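PDB 2C40: inosine-uridine preferring nucleoside hydrolase family protein from Bacillus anthracis, which belongs to the inosine-uridine preferring nucleoside hydrolase family and holds a calcium ion and alpha-D-ribofuranose in one shared pocket. Local coordinates for residues D85-L90 / G225-I230; D192-E197 / V248-F253; I219-L224 / Y302-A307; V254-L259 / H296-D301; T264-V269 / G285-V290. One frame throughout, in Å; residues are numbered along the deposited sequence.

Contact 1 (D85-L90 / G225-I230)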
# COMPACT_ATOMS: atom_id res chain seq x y z
N ASP A 85 8.98 4.00 0.64
CA ASP A 85 10.17 4.12 1.54
C ASP A 85 10.41 2.89 2.40
O ASP A 85 11.57 2.56 2.76
CB ASP A 85 9.94 5.31 2.47
CG ASP A 85 11.13 5.64 3.30
OD1 ASP A 85 12.25 5.60 2.73
OD2 ASP A 85 10.94 5.91 4.51
N ALA A 86 9.32 2.21 2.74
CA ALA A 86 9.42 0.98 3.53
C ALA A 86 9.65 -0.28 2.72
O ALA A 86 9.77 -1.31 3.32
CB ALA A 86 8.21 0.82 4.43
N LEU A 87 9.76 -0.20 1.40
CA LEU A 87 9.97 -1.40 0.58
C LEU A 87 11.41 -2.01 0.77
O LEU A 87 12.41 -1.26 0.78
CB LEU A 87 9.69 -1.10 -0.89
CG LEU A 87 8.26 -0.85 -1.40
CD1 LEU A 87 8.34 -0.53 -2.86
CD2 LEU A 87 7.33 -2.01 -1.15
N PRO A 88 11.50 -3.35 0.93
CA PRO A 88 12.79 -3.97 1.26
C PRO A 88 13.89 -3.68 0.22
O PRO A 88 15.04 -3.39 0.59
CB PRO A 88 12.45 -5.45 1.31
CG PRO A 88 10.97 -5.47 1.64
CD PRO A 88 10.43 -4.37 0.84
N ILE A 89 13.55 -3.74 -1.06
CA ILE A 89 14.49 -3.40 -2.11
C ILE A 89 15.26 -2.10 -1.78
O ILE A 89 16.44 -2.01 -2.04
CB ILE A 89 13.81 -3.36 -3.54
CG1 ILE A 89 14.61 -2.57 -4.55
CG2 ILE A 89 12.49 -2.64 -3.55
CD1 ILE A 89 15.85 -3.21 -4.92
N LEU A 90 14.58 -1.13 -1.18
CA LEU A 90 15.14 0.19 -0.87
C LEU A 90 15.85 0.30 0.47
O LEU A 90 16.51 1.30 0.73
CB LEU A 90 14.00 1.24 -0.88
CG LEU A 90 13.42 1.52 -2.26
CD1 LEU A 90 12.47 2.75 -2.17
CD2 LEU A 90 14.53 1.76 -3.28
N GLY A 225 6.62 -3.00 -10.22
CA GLY A 225 5.43 -3.69 -9.75
C GLY A 225 5.05 -3.47 -8.28
O GLY A 225 3.89 -3.35 -7.96
N GLN A 226 6.03 -3.45 -7.39
CA GLN A 226 5.79 -3.15 -5.97
C GLN A 226 5.22 -1.75 -5.82
O GLN A 226 4.20 -1.55 -5.16
CB GLN A 226 7.07 -3.30 -5.17
CG GLN A 226 7.40 -4.79 -5.02
CD GLN A 226 8.75 -5.05 -4.41
OE1 GLN A 226 9.04 -4.58 -3.33
NE2 GLN A 226 9.56 -5.85 -5.08
N CYS A 227 5.85 -0.79 -6.49
CA CYS A 227 5.35 0.55 -6.50
C CYS A 227 3.86 0.63 -6.92
O CYS A 227 3.06 1.23 -6.21
CB CYS A 227 6.23 1.42 -7.35
SG CYS A 227 7.80 1.80 -6.51
N TYR A 228 3.46 -0.06 -8.00
CA TYR A 228 2.08 0.03 -8.49
C TYR A 228 1.03 -0.82 -7.75
O TYR A 228 -0.15 -0.61 -7.93
CB TYR A 228 2.06 -0.18 -10.00
CG TYR A 228 2.58 1.07 -10.70
CD1 TYR A 228 3.75 1.06 -11.45
CD2 TYR A 228 1.92 2.30 -10.51
CE1 TYR A 228 4.21 2.20 -12.05
CE2 TYR A 228 2.37 3.43 -11.05
CZ TYR A 228 3.54 3.40 -11.83
OH TYR A 228 3.97 4.58 -12.40
N ALA A 229 1.48 -1.73 -6.90
CA ALA A 229 0.64 -2.52 -6.02
C ALA A 229 -0.08 -1.64 -5.00
O ALA A 229 -1.17 -1.93 -4.52
CB ALA A 229 1.51 -3.52 -5.29
N ILE A 230 0.62 -0.59 -4.63
CA ILE A 230 0.17 0.49 -3.72
C ILE A 230 -1.03 1.30 -4.28
O ILE A 230 -1.75 1.97 -3.58
CB ILE A 230 1.42 1.42 -3.48
CG1 ILE A 230 2.41 0.67 -2.54
CG2 ILE A 230 1.04 2.77 -3.02
CD1 ILE A 230 3.85 1.33 -2.27
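Leu-87 and Gln-226 make the close part of this contact, their side chains running antiparallel past one another. CD1 of Leu-87 lies 3.8 Å from CB of Gln-226, and its sister methyl CD2 is 3.8 Å from the amide oxygen OE1. Gln-226 has CG anti to its own carbonyl carbon (chi1 -73°), and beyond CG the chain runs extended, which carries the amide across to the loop and the short helix that follows it. There OE1 meets a second hydrocarbon group, CG2 of Ile-89, at 4.0 Å. Around this centre the fit is looser. The sulfur SG of Cys-227 stands 4.4 Å from CD1 of Leu-87, and CD of Pro-88 is equally far from OE1 of Gln-226. The second subunit also adjoins: Gln-226 packs on Gln-226 of that subunit, and Ala-86 on Ala-229 of that subunit. Ile-89 also packs on Phe-223, an earlier residue of the helix that carries Gln-226. The example illustrates how an amide can be divided between two environments. NE2 of Gln-226 gives a hydrogen bond to OD1 of Asp-222, one turn earlier in its helix, which probably fixes the rotation of the amide, whereas OE1 is buried against methyl groups without any polar partner in the model. Joining the two segments is therefore a matter of van der Waals contact, and the buried carbonyl oxygen probably costs some solvation energy.

Contact 2 (D192-E197 / V248-F253)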
# COMPACT_ATOMS: atom_id res chain seq x y z
N ASP A 192 6.27 22.81 -22.12
CA ASP A 192 5.62 21.61 -22.54
C ASP A 192 4.72 21.12 -21.38
O ASP A 192 5.18 20.97 -20.23
CB ASP A 192 6.65 20.53 -22.92
CG ASP A 192 7.63 20.98 -24.06
OD1 ASP A 192 7.29 21.79 -24.94
OD2 ASP A 192 8.77 20.47 -24.05
N LEU A 193 3.45 20.88 -21.71
CA LEU A 193 2.39 20.46 -20.76
C LEU A 193 1.96 19.04 -21.02
O LEU A 193 1.49 18.73 -22.12
CB LEU A 193 1.08 21.23 -20.95
CG LEU A 193 0.64 22.32 -20.01
CD1 LEU A 193 -0.85 22.59 -20.17
CD2 LEU A 193 1.01 22.01 -18.56
N ILE A 194 2.11 18.19 -20.00
CA ILE A 194 1.38 16.91 -19.96
C ILE A 194 0.09 17.14 -19.10
O ILE A 194 0.13 17.22 -17.87
CB ILE A 194 2.26 15.74 -19.47
CG1 ILE A 194 3.32 15.41 -20.50
CG2 ILE A 194 1.44 14.49 -19.20
CD1 ILE A 194 4.46 16.41 -20.62
N THR A 195 -1.02 17.32 -19.80
CA THR A 195 -2.33 17.52 -19.19
C THR A 195 -2.95 16.19 -18.76
O THR A 195 -2.49 15.12 -19.18
CB THR A 195 -3.27 18.22 -20.16
OG1 THR A 195 -3.56 17.33 -21.28
CG2 THR A 195 -2.66 19.57 -20.65
N LEU A 196 -4.02 16.24 -17.96
CA LEU A 196 -4.80 15.03 -17.72
C LEU A 196 -5.13 14.24 -19.00
O LEU A 196 -5.02 12.99 -18.98
CB LEU A 196 -6.07 15.34 -16.95
CG LEU A 196 -5.86 15.90 -15.52
CD1 LEU A 196 -7.21 16.34 -14.91
CD2 LEU A 196 -5.17 14.89 -14.58
N GLU A 197 -5.54 14.93 -20.09
CA GLU A 197 -6.00 14.30 -21.35
C GLU A 197 -4.86 13.65 -22.12
O GLU A 197 -5.10 12.75 -22.92
CB GLU A 197 -6.53 15.30 -22.41
CG GLU A 197 -7.54 16.30 -22.02
CD GLU A 197 -6.94 17.50 -21.32
OE1 GLU A 197 -6.76 18.56 -21.95
OE2 GLU A 197 -6.68 17.34 -20.14
N VAL A 248 5.03 9.75 -15.06
CA VAL A 248 5.95 8.86 -15.73
C VAL A 248 6.01 9.26 -17.22
O VAL A 248 7.08 9.21 -17.82
CB VAL A 248 5.57 7.37 -15.55
CG1 VAL A 248 6.44 6.48 -16.37
CG2 VAL A 248 5.72 6.94 -14.09
N LEU A 249 4.87 9.63 -17.78
CA LEU A 249 4.77 10.04 -19.15
C LEU A 249 5.47 11.38 -19.36
O LEU A 249 6.09 11.61 -20.39
CB LEU A 249 3.33 10.18 -19.56
CG LEU A 249 2.96 10.52 -21.01
CD1 LEU A 249 2.63 11.96 -21.12
CD2 LEU A 249 4.01 10.09 -22.06
N THR A 250 5.31 12.28 -18.40
CA THR A 250 6.01 13.57 -18.38
C THR A 250 7.51 13.37 -18.42
O THR A 250 8.19 14.01 -19.24
CB THR A 250 5.62 14.39 -17.13
OG1 THR A 250 4.18 14.51 -17.04
CG2 THR A 250 6.22 15.77 -17.17
N ALA A 251 8.01 12.48 -17.57
CA ALA A 251 9.44 12.15 -17.48
C ALA A 251 9.95 11.43 -18.73
O ALA A 251 11.07 11.68 -19.17
CB ALA A 251 9.69 11.29 -16.26
N ALA A 252 9.10 10.57 -19.32
CA ALA A 252 9.46 9.85 -20.53
C ALA A 252 9.52 10.78 -21.76
O ALA A 252 10.31 10.55 -22.68
CB ALA A 252 8.50 8.74 -20.78
N PHE A 253 8.68 11.80 -21.77
CA PHE A 253 8.66 12.80 -22.83
C PHE A 253 9.97 13.62 -22.83
O PHE A 253 10.44 14.05 -23.88
CB PHE A 253 7.47 13.77 -22.65
CG PHE A 253 7.35 14.79 -23.74
CD1 PHE A 253 6.89 14.43 -24.98
CD2 PHE A 253 7.71 16.11 -23.53
CE1 PHE A 253 6.78 15.39 -26.00
CE2 PHE A 253 7.62 17.04 -24.55
CZ PHE A 253 7.14 16.68 -25.76
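Ile-194, near the end of its strand, points its branched side chain into the helix 248-253 and meets Leu-249 and Thr-250 together, crossing each at a slant. Its first torsion (chi1 -69°) sets CG2 anti to the backbone N and CG1 anti to the carbonyl carbon, so that both branches face CD1 of Leu-249. CG2 presses on this methyl at 3.4 Å, tighter than usual for two carbons, and CG1 is also close to it. The hydroxyl OG1 of Thr-250 lies 3.3 Å from CB of Ile-194, a meeting of oxygen with hydrocarbon, since this oxygen is hydrogen-bonded to the carbonyl of Trp-246 within its own helix. CD1 of Ile-194 reaches 3.9 Å from CG2 of Thr-250, and stops 4.4 Å from CD2 of Phe-253. One turn further along the helix the partner is different. Asp-192 brings OD2 to the edge of the Phe-253 ring, in its plane and 3.7 Å from CE2, with carboxylate and ring planes 89° apart. An oxygen placed there faces the ring's C-H rim, probably a mildly favourable electrostatic setting. Strand and helix axes pass 9.0 Å apart at 149°, close to antiparallel. On the sheet, Ile-194 also touches Val-149 and Val-291 of the two flanking strands, and Thr-250 reaches Met-151, a residue of the ribofuranose pocket. A helix laid nearly antiparallel over a parallel strand is the layered alpha/beta arrangement of the nucleoside hydrolase fold, and this helix also carries the calcium ligand Asp-247.

Contact 3 (I219-L224 / Y302-A307)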
# COMPACT_ATOMS: atom_id res chain seq x y z
N ILE A 219 15.06 -6.95 -11.43
CA ILE A 219 14.79 -6.32 -10.14
C ILE A 219 14.09 -4.95 -10.29
O ILE A 219 13.27 -4.58 -9.44
CB ILE A 219 16.04 -6.24 -9.20
CG1 ILE A 219 15.63 -5.68 -7.82
CG2 ILE A 219 17.17 -5.35 -9.78
CD1 ILE A 219 16.72 -5.75 -6.72
N GLY A 220 14.38 -4.23 -11.37
CA GLY A 220 13.72 -2.96 -11.65
C GLY A 220 12.25 -3.12 -12.06
O GLY A 220 11.42 -2.26 -11.74
N ILE A 221 11.94 -4.22 -12.75
CA ILE A 221 10.55 -4.56 -13.08
C ILE A 221 9.80 -4.94 -11.77
O ILE A 221 8.71 -4.44 -11.52
CB ILE A 221 10.47 -5.71 -14.14
CG1 ILE A 221 11.09 -5.30 -15.49
CG2 ILE A 221 9.06 -6.19 -14.36
CD1 ILE A 221 10.32 -4.24 -16.26
N ASP A 222 10.41 -5.79 -10.94
CA ASP A 222 9.87 -6.17 -9.64
C ASP A 222 9.64 -4.89 -8.81
O ASP A 222 8.57 -4.71 -8.23
CB ASP A 222 10.84 -7.11 -8.95
CG ASP A 222 10.33 -7.70 -7.65
OD1 ASP A 222 9.09 -7.78 -7.41
OD2 ASP A 222 11.20 -8.13 -6.86
N PHE A 223 10.61 -3.97 -8.84
CA PHE A 223 10.45 -2.68 -8.13
C PHE A 223 9.27 -1.83 -8.65
O PHE A 223 8.47 -1.33 -7.84
CB PHE A 223 11.72 -1.84 -8.19
CG PHE A 223 11.59 -0.47 -7.52
CD1 PHE A 223 11.58 0.69 -8.27
CD2 PHE A 223 11.48 -0.36 -6.14
CE1 PHE A 223 11.47 1.94 -7.67
CE2 PHE A 223 11.36 0.90 -5.52
CZ PHE A 223 11.35 2.03 -6.28
N LEU A 224 9.18 -1.69 -9.98
CA LEU A 224 8.02 -1.05 -10.62
C LEU A 224 6.71 -1.68 -10.16
O LEU A 224 5.79 -0.96 -9.83
CB LEU A 224 8.04 -1.18 -12.15
CG LEU A 224 8.65 -0.15 -13.04
CD1 LEU A 224 8.66 -0.72 -14.49
CD2 LEU A 224 7.83 1.18 -12.94
N TYR A 302 9.27 1.41 -23.75
CA TYR A 302 10.36 2.27 -23.32
C TYR A 302 10.61 2.14 -21.81
O TYR A 302 11.73 1.92 -21.35
CB TYR A 302 10.00 3.71 -23.70
CG TYR A 302 10.97 4.76 -23.29
CD1 TYR A 302 10.53 5.90 -22.64
CD2 TYR A 302 12.33 4.63 -23.55
CE1 TYR A 302 11.42 6.90 -22.29
CE2 TYR A 302 13.22 5.61 -23.20
CZ TYR A 302 12.76 6.74 -22.56
OH TYR A 302 13.65 7.73 -22.19
N ILE A 303 9.55 2.27 -21.03
CA ILE A 303 9.70 2.22 -19.58
C ILE A 303 10.02 0.82 -19.06
O ILE A 303 10.82 0.68 -18.14
CB ILE A 303 8.54 2.93 -18.88
CG1 ILE A 303 7.24 2.20 -19.11
CG2 ILE A 303 8.46 4.43 -19.39
CD1 ILE A 303 5.97 3.04 -18.77
N THR A 304 9.52 -0.22 -19.72
CA THR A 304 9.99 -1.58 -19.40
C THR A 304 11.45 -1.80 -19.84
O THR A 304 12.19 -2.43 -19.10
CB THR A 304 8.96 -2.76 -19.72
OG1 THR A 304 9.55 -3.82 -20.51
CG2 THR A 304 7.71 -2.28 -20.35
N ARG A 305 11.91 -1.22 -20.95
CA ARG A 305 13.36 -1.31 -21.31
C ARG A 305 14.24 -0.67 -20.23
O ARG A 305 15.22 -1.26 -19.80
CB ARG A 305 13.67 -0.66 -22.68
CG ARG A 305 13.45 -1.64 -23.79
CD ARG A 305 13.48 -1.03 -25.21
NE ARG A 305 13.12 -2.12 -26.14
CZ ARG A 305 13.98 -3.04 -26.58
NH1 ARG A 305 15.26 -3.00 -26.22
NH2 ARG A 305 13.56 -3.99 -27.38
N LEU A 306 13.85 0.54 -19.82
CA LEU A 306 14.55 1.31 -18.77
C LEU A 306 14.62 0.60 -17.42
O LEU A 306 15.67 0.61 -16.78
CB LEU A 306 13.85 2.66 -18.53
CG LEU A 306 13.83 3.68 -19.68
CD1 LEU A 306 12.98 4.87 -19.24
CD2 LEU A 306 15.24 4.11 -20.14
N ALA A 307 13.52 -0.01 -16.99
CA ALA A 307 13.46 -0.82 -15.79
C ALA A 307 14.40 -2.04 -15.85
O ALA A 307 15.00 -2.43 -14.85
CB ALA A 307 12.00 -1.27 -15.53
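Ala-307 sets its CB against two methyl groups of the facing helix: CD1 of Ile-221 and CD1 of Leu-224, each 3.5 Å away, the first pair tighter than carbons usually sit. Ile-221 starts out along the flank of its helix, with CG1 anti to the carbonyl carbon, but the second torsion (chi2 -69°) turns CD1 inward. The same methyl reaches CB of Thr-304 at 4.0 Å, one turn before Ala-307. Beside this apolar cluster the backbones themselves meet. CA of Gly-220 lies 3.5 Å from the carbonyl O of Ala-307 in a CA-H...O contact, with an angle of 147° at the hydrogen, and the two CA atoms are 4.7 Å apart. The local axes of helices 219-229 and 296-308 of the alpha/beta fold pass 8.9 Å apart at 122°, an ordinary helix-packing distance, with the backbones nearest at Gly-220 and Ala-307. With no side chain on Gly-220, the carbonyl can come directly against its backbone. In the next shell Trp-212 of helix 206-214 touches Ile-221, Leu-224 and Thr-304. Helix 12-21 lies against both partners, with Val-16 on Leu-224 and Leu-20 on Ile-303.

Contact 4 (V254-L259 / H296-D301)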
# COMPACT_ATOMS: atom_id res chain seq x y z
N VAL A 254 10.52 13.87 -21.65
CA VAL A 254 11.82 14.49 -21.52
C VAL A 254 12.92 13.58 -22.13
O VAL A 254 13.78 14.04 -22.87
CB VAL A 254 12.15 14.84 -20.03
CG1 VAL A 254 13.60 15.28 -19.88
CG2 VAL A 254 11.19 15.91 -19.52
N GLY A 255 12.86 12.29 -21.81
CA GLY A 255 13.82 11.33 -22.35
C GLY A 255 13.61 10.97 -23.81
O GLY A 255 14.57 10.64 -24.49
N LYS A 256 12.37 11.00 -24.27
CA LYS A 256 12.02 10.54 -25.61
C LYS A 256 10.85 11.32 -26.16
O LYS A 256 9.75 10.83 -26.24
CB LYS A 256 11.71 9.04 -25.61
CG LYS A 256 11.70 8.46 -26.99
CD LYS A 256 11.58 6.95 -26.97
CE LYS A 256 12.93 6.28 -27.11
NZ LYS A 256 12.77 4.81 -27.30
N ALA A 257 11.11 12.55 -26.57
CA ALA A 257 10.07 13.48 -27.05
C ALA A 257 9.21 12.87 -28.17
O ALA A 257 8.02 13.20 -28.29
CB ALA A 257 10.72 14.75 -27.55
N ASP A 258 9.83 11.98 -28.94
CA ASP A 258 9.22 11.31 -30.09
C ASP A 258 8.09 10.30 -29.81
O ASP A 258 7.50 9.76 -30.77
CB ASP A 258 10.34 10.60 -30.94
CG ASP A 258 11.71 10.37 -30.17
OD1 ASP A 258 12.19 11.32 -29.46
OD2 ASP A 258 12.35 9.28 -30.36
N LEU A 259 7.80 10.04 -28.54
CA LEU A 259 6.68 9.19 -28.11
C LEU A 259 5.32 9.83 -28.35
O LEU A 259 4.33 9.14 -28.52
CB LEU A 259 6.82 8.85 -26.61
CG LEU A 259 8.00 7.96 -26.26
CD1 LEU A 259 8.16 7.81 -24.77
CD2 LEU A 259 7.85 6.61 -26.92
N HIS A 296 1.21 4.18 -27.52
CA HIS A 296 0.98 3.22 -26.46
C HIS A 296 2.16 2.26 -26.36
O HIS A 296 2.88 2.25 -25.38
CB HIS A 296 -0.33 2.43 -26.71
CG HIS A 296 -0.54 1.28 -25.77
ND1 HIS A 296 -0.95 1.45 -24.47
CD2 HIS A 296 -0.35 -0.05 -25.94
CE1 HIS A 296 -1.01 0.28 -23.87
NE2 HIS A 296 -0.64 -0.65 -24.73
N ASP A 297 2.38 1.50 -27.44
CA ASP A 297 3.37 0.42 -27.46
C ASP A 297 4.78 0.94 -27.20
O ASP A 297 5.52 0.35 -26.44
CB ASP A 297 3.31 -0.37 -28.80
CG ASP A 297 2.03 -1.19 -28.95
OD1 ASP A 297 1.28 -1.29 -27.99
OD2 ASP A 297 1.74 -1.74 -30.04
N ARG A 298 5.16 2.04 -27.83
CA ARG A 298 6.48 2.60 -27.59
C ARG A 298 6.65 3.10 -26.17
O ARG A 298 7.69 2.92 -25.57
CB ARG A 298 6.76 3.72 -28.56
CG ARG A 298 6.89 3.18 -29.99
CD ARG A 298 8.15 3.71 -30.63
NE ARG A 298 7.93 4.99 -31.26
CZ ARG A 298 8.78 6.01 -31.29
NH1 ARG A 298 9.96 5.99 -30.66
NH2 ARG A 298 8.43 7.09 -31.96
N PHE A 299 5.62 3.73 -25.64
CA PHE A 299 5.68 4.26 -24.26
C PHE A 299 5.93 3.12 -23.28
O PHE A 299 6.90 3.13 -22.52
CB PHE A 299 4.39 5.01 -23.90
CG PHE A 299 4.33 5.45 -22.48
CD1 PHE A 299 3.35 4.93 -21.62
CD2 PHE A 299 5.29 6.32 -21.99
CE1 PHE A 299 3.30 5.34 -20.31
CE2 PHE A 299 5.26 6.72 -20.65
CZ PHE A 299 4.29 6.23 -19.81
N PHE A 300 5.08 2.13 -23.31
CA PHE A 300 5.23 1.00 -22.40
C PHE A 300 6.47 0.17 -22.67
O PHE A 300 7.06 -0.31 -21.73
CB PHE A 300 3.96 0.14 -22.38
CG PHE A 300 2.83 0.80 -21.69
CD1 PHE A 300 1.72 1.27 -22.39
CD2 PHE A 300 2.91 1.02 -20.33
CE1 PHE A 300 0.68 1.92 -21.72
CE2 PHE A 300 1.88 1.66 -19.66
CZ PHE A 300 0.76 2.12 -20.34
N ASP A 301 6.87 0.01 -23.93
CA ASP A 301 8.14 -0.68 -24.22
C ASP A 301 9.35 0.11 -23.66
O ASP A 301 10.31 -0.44 -23.16
CB ASP A 301 8.31 -0.89 -25.72
CG ASP A 301 9.57 -1.63 -26.05
OD1 ASP A 301 9.65 -2.84 -25.75
OD2 ASP A 301 10.49 -1.00 -26.63
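Leu-259 and Phe-299 are the residues of nearest backbone approach, their CA atoms 6.3 Å apart. Leu-259 closes a single 3-10 turn, 257-259, which follows directly after Lys-256, the first residue to leave helical geometry; N of Leu-259 bonds back to the carbonyl of Lys-256. Opposite, 296-301 forms the opening turns of a helix, and the backbone of Leu-259 is also hydrogen-bonded to Asn-295, just before that helix. Among the side chains, Leu-259 has CG anti to its carbonyl carbon (chi1 -67°). From there CD2 comes to 3.5 Å from CB of Arg-298, while CD1 meets the edge of the Phe-299 ring, 4.3 Å from CD2 of that ring. Arg-298, bent at chi2 and chi3, extends its guanidinium over the turn. NH2 comes within 3.1 Å of the carbonyl O of Asp-258, but at too poor an angle for a hydrogen bond. NH1 stands 4.1 Å from OD2 of Asp-258, beyond salt-bridge range, with the two planes 45° apart, and 4.5 Å from NZ of Lys-256. At this solvent-facing side the opposing attractions and repulsion are probably softened by solvent, so the apolar contacts of Leu-259 probably do more to join the segments.

Contact 5 (T264-V269 / G285-V290)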
# COMPACT_ATOMS: atom_id res chain seq x y z
N THR A 264 0.68 23.40 -29.98
CA THR A 264 0.83 24.68 -29.33
C THR A 264 -0.53 25.34 -29.25
O THR A 264 -1.20 25.50 -30.27
CB THR A 264 1.81 25.56 -30.09
OG1 THR A 264 3.08 24.90 -30.11
CG2 THR A 264 1.92 26.95 -29.44
N ILE A 265 -0.94 25.68 -28.04
CA ILE A 265 -2.16 26.43 -27.81
C ILE A 265 -1.82 27.59 -26.88
O ILE A 265 -0.85 27.50 -26.17
CB ILE A 265 -3.35 25.54 -27.30
CG1 ILE A 265 -3.19 25.12 -25.85
CG2 ILE A 265 -3.62 24.29 -28.22
CD1 ILE A 265 -4.55 25.05 -25.14
N ASN A 266 -2.60 28.68 -26.96
CA ASN A 266 -2.47 29.83 -26.07
C ASN A 266 -3.44 29.68 -24.91
O ASN A 266 -4.61 29.30 -25.11
CB ASN A 266 -2.76 31.15 -26.79
CG ASN A 266 -1.75 31.46 -27.88
OD1 ASN A 266 -0.56 31.17 -27.78
ND2 ASN A 266 -2.24 32.01 -28.95
N SER A 267 -2.96 30.05 -23.73
CA SER A 267 -3.55 29.60 -22.49
C SER A 267 -3.41 30.63 -21.38
O SER A 267 -2.47 31.40 -21.36
CB SER A 267 -2.85 28.28 -22.07
OG SER A 267 -3.64 27.58 -21.12
N ILE A 268 -4.41 30.67 -20.50
CA ILE A 268 -4.35 31.36 -19.20
C ILE A 268 -4.66 30.36 -18.01
O ILE A 268 -5.25 29.32 -18.19
CB ILE A 268 -5.37 32.50 -19.16
CG1 ILE A 268 -6.82 31.96 -19.16
CG2 ILE A 268 -5.12 33.49 -20.34
CD1 ILE A 268 -7.86 33.06 -19.12
N VAL A 269 -4.25 30.73 -16.80
CA VAL A 269 -4.67 30.01 -15.61
C VAL A 269 -5.51 30.98 -14.78
O VAL A 269 -5.14 32.16 -14.65
CB VAL A 269 -3.54 29.64 -14.62
CG1 VAL A 269 -3.83 28.24 -13.94
CG2 VAL A 269 -2.17 29.72 -15.22
N GLY A 285 -3.98 34.31 -24.65
CA GLY A 285 -3.07 33.73 -23.66
C GLY A 285 -1.65 33.48 -24.14
O GLY A 285 -1.28 33.90 -25.19
N ARG A 286 -0.85 32.81 -23.32
CA ARG A 286 0.53 32.50 -23.64
C ARG A 286 0.68 31.07 -24.20
O ARG A 286 -0.12 30.16 -23.90
CB ARG A 286 1.44 32.69 -22.43
CG ARG A 286 1.20 31.71 -21.29
CD ARG A 286 2.51 31.38 -20.55
NE ARG A 286 3.34 30.53 -21.35
CZ ARG A 286 4.67 30.48 -21.35
NH1 ARG A 286 5.43 31.18 -20.50
NH2 ARG A 286 5.23 29.67 -22.23
N PRO A 287 1.67 30.88 -25.09
CA PRO A 287 1.89 29.59 -25.74
C PRO A 287 2.37 28.46 -24.82
O PRO A 287 3.32 28.60 -24.02
CB PRO A 287 2.90 29.93 -26.84
CG PRO A 287 3.59 31.15 -26.34
CD PRO A 287 2.56 31.93 -25.66
N VAL A 288 1.69 27.33 -24.99
CA VAL A 288 1.94 26.14 -24.25
C VAL A 288 1.84 25.00 -25.27
O VAL A 288 0.96 24.97 -26.11
CB VAL A 288 0.95 26.07 -23.03
CG1 VAL A 288 0.59 24.76 -22.69
CG2 VAL A 288 1.58 26.73 -21.80
N HIS A 289 2.79 24.07 -25.17
CA HIS A 289 2.92 22.92 -26.08
C HIS A 289 2.36 21.67 -25.40
O HIS A 289 2.99 21.03 -24.58
CB HIS A 289 4.40 22.77 -26.45
CG HIS A 289 5.03 24.05 -26.91
ND1 HIS A 289 4.72 24.63 -28.13
CD2 HIS A 289 5.91 24.87 -26.31
CE1 HIS A 289 5.41 25.75 -28.26
NE2 HIS A 289 6.13 25.93 -27.17
N VAL A 290 1.14 21.34 -25.77
CA VAL A 290 0.34 20.35 -25.11
C VAL A 290 0.54 18.96 -25.74
O VAL A 290 0.33 18.76 -26.93
CB VAL A 290 -1.17 20.75 -25.13
CG1 VAL A 290 -2.02 19.68 -24.44
CG2 VAL A 290 -1.39 22.08 -24.43
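An antiparallel strand pair, 264-269 against 286-290, forms this contact, with CA of the preceding Gly-285 against the carbonyl O of Ser-267 and the register running from Thr-264 with His-289 to Ser-267 with Arg-286. Ile-265 and Val-288 are a hydrogen-bonded pair: N of Ile-265 to O of Val-288 and N of Val-288 to O of Ile-265, both 2.8 Å and the first the straighter (166° at the hydrogen). The pair Ser-267 and Arg-286 is less regular. N of Arg-286 reaches O of Ser-267 at 2.9 Å, whereas the return bond from N of Ser-267 is weak, bent to 128°. Pro-287 faces Asn-266 in a non-hydrogen-bonded pair, where its missing N-H costs this ladder nothing. On the same face Thr-264 and His-289 lie side by side. OG1 of Thr-264 meets ND1 of the imidazole 2.6 Å away in a short hydrogen bond, in the ring plane, while NE2 of His-289 is held by Glu-190. On the other face Arg-286 folds back over its own strand and grips the carbonyl O of Pro-287 side-on, NH2 at 2.8 Å and NE at 3.3 Å; its NH1 bonds to the carbonyl of Trp-185. CG1 of Ile-265 packs 3.8 Å from CG2 of Val-290. Strand 286-292 runs parallel to 191-194 and antiparallel to 261-269, and the pair thus marks where a parallel alpha/beta sheet passes into an antiparallel extension.

Four of the five contacts share helices. Contacts 1 and 3 both draw on helix 219-229, their centres 13 Å apart, and both touch the second subunit; contacts 2 and 4 use helix 246-255, with Phe-299 packed on Leu-249 and Ala-252; contacts 3 and 4 meet along helix 296-308, where Tyr-302 touches Leu-259. Contact 2 joins this helical side to contact 5 through the sheet, N of Leu-193 lying 2.9 Å from O of His-289 in a probable hydrogen bond. Contacts 1 and 5 stand on opposite sides of the chain's centre, about 37 Å between centres. Contact 2 is nearest the pocket: the Thr-250 side chain is about 7 Å from the ribofuranose, that of Cys-227 in contact 1 about 12 Å.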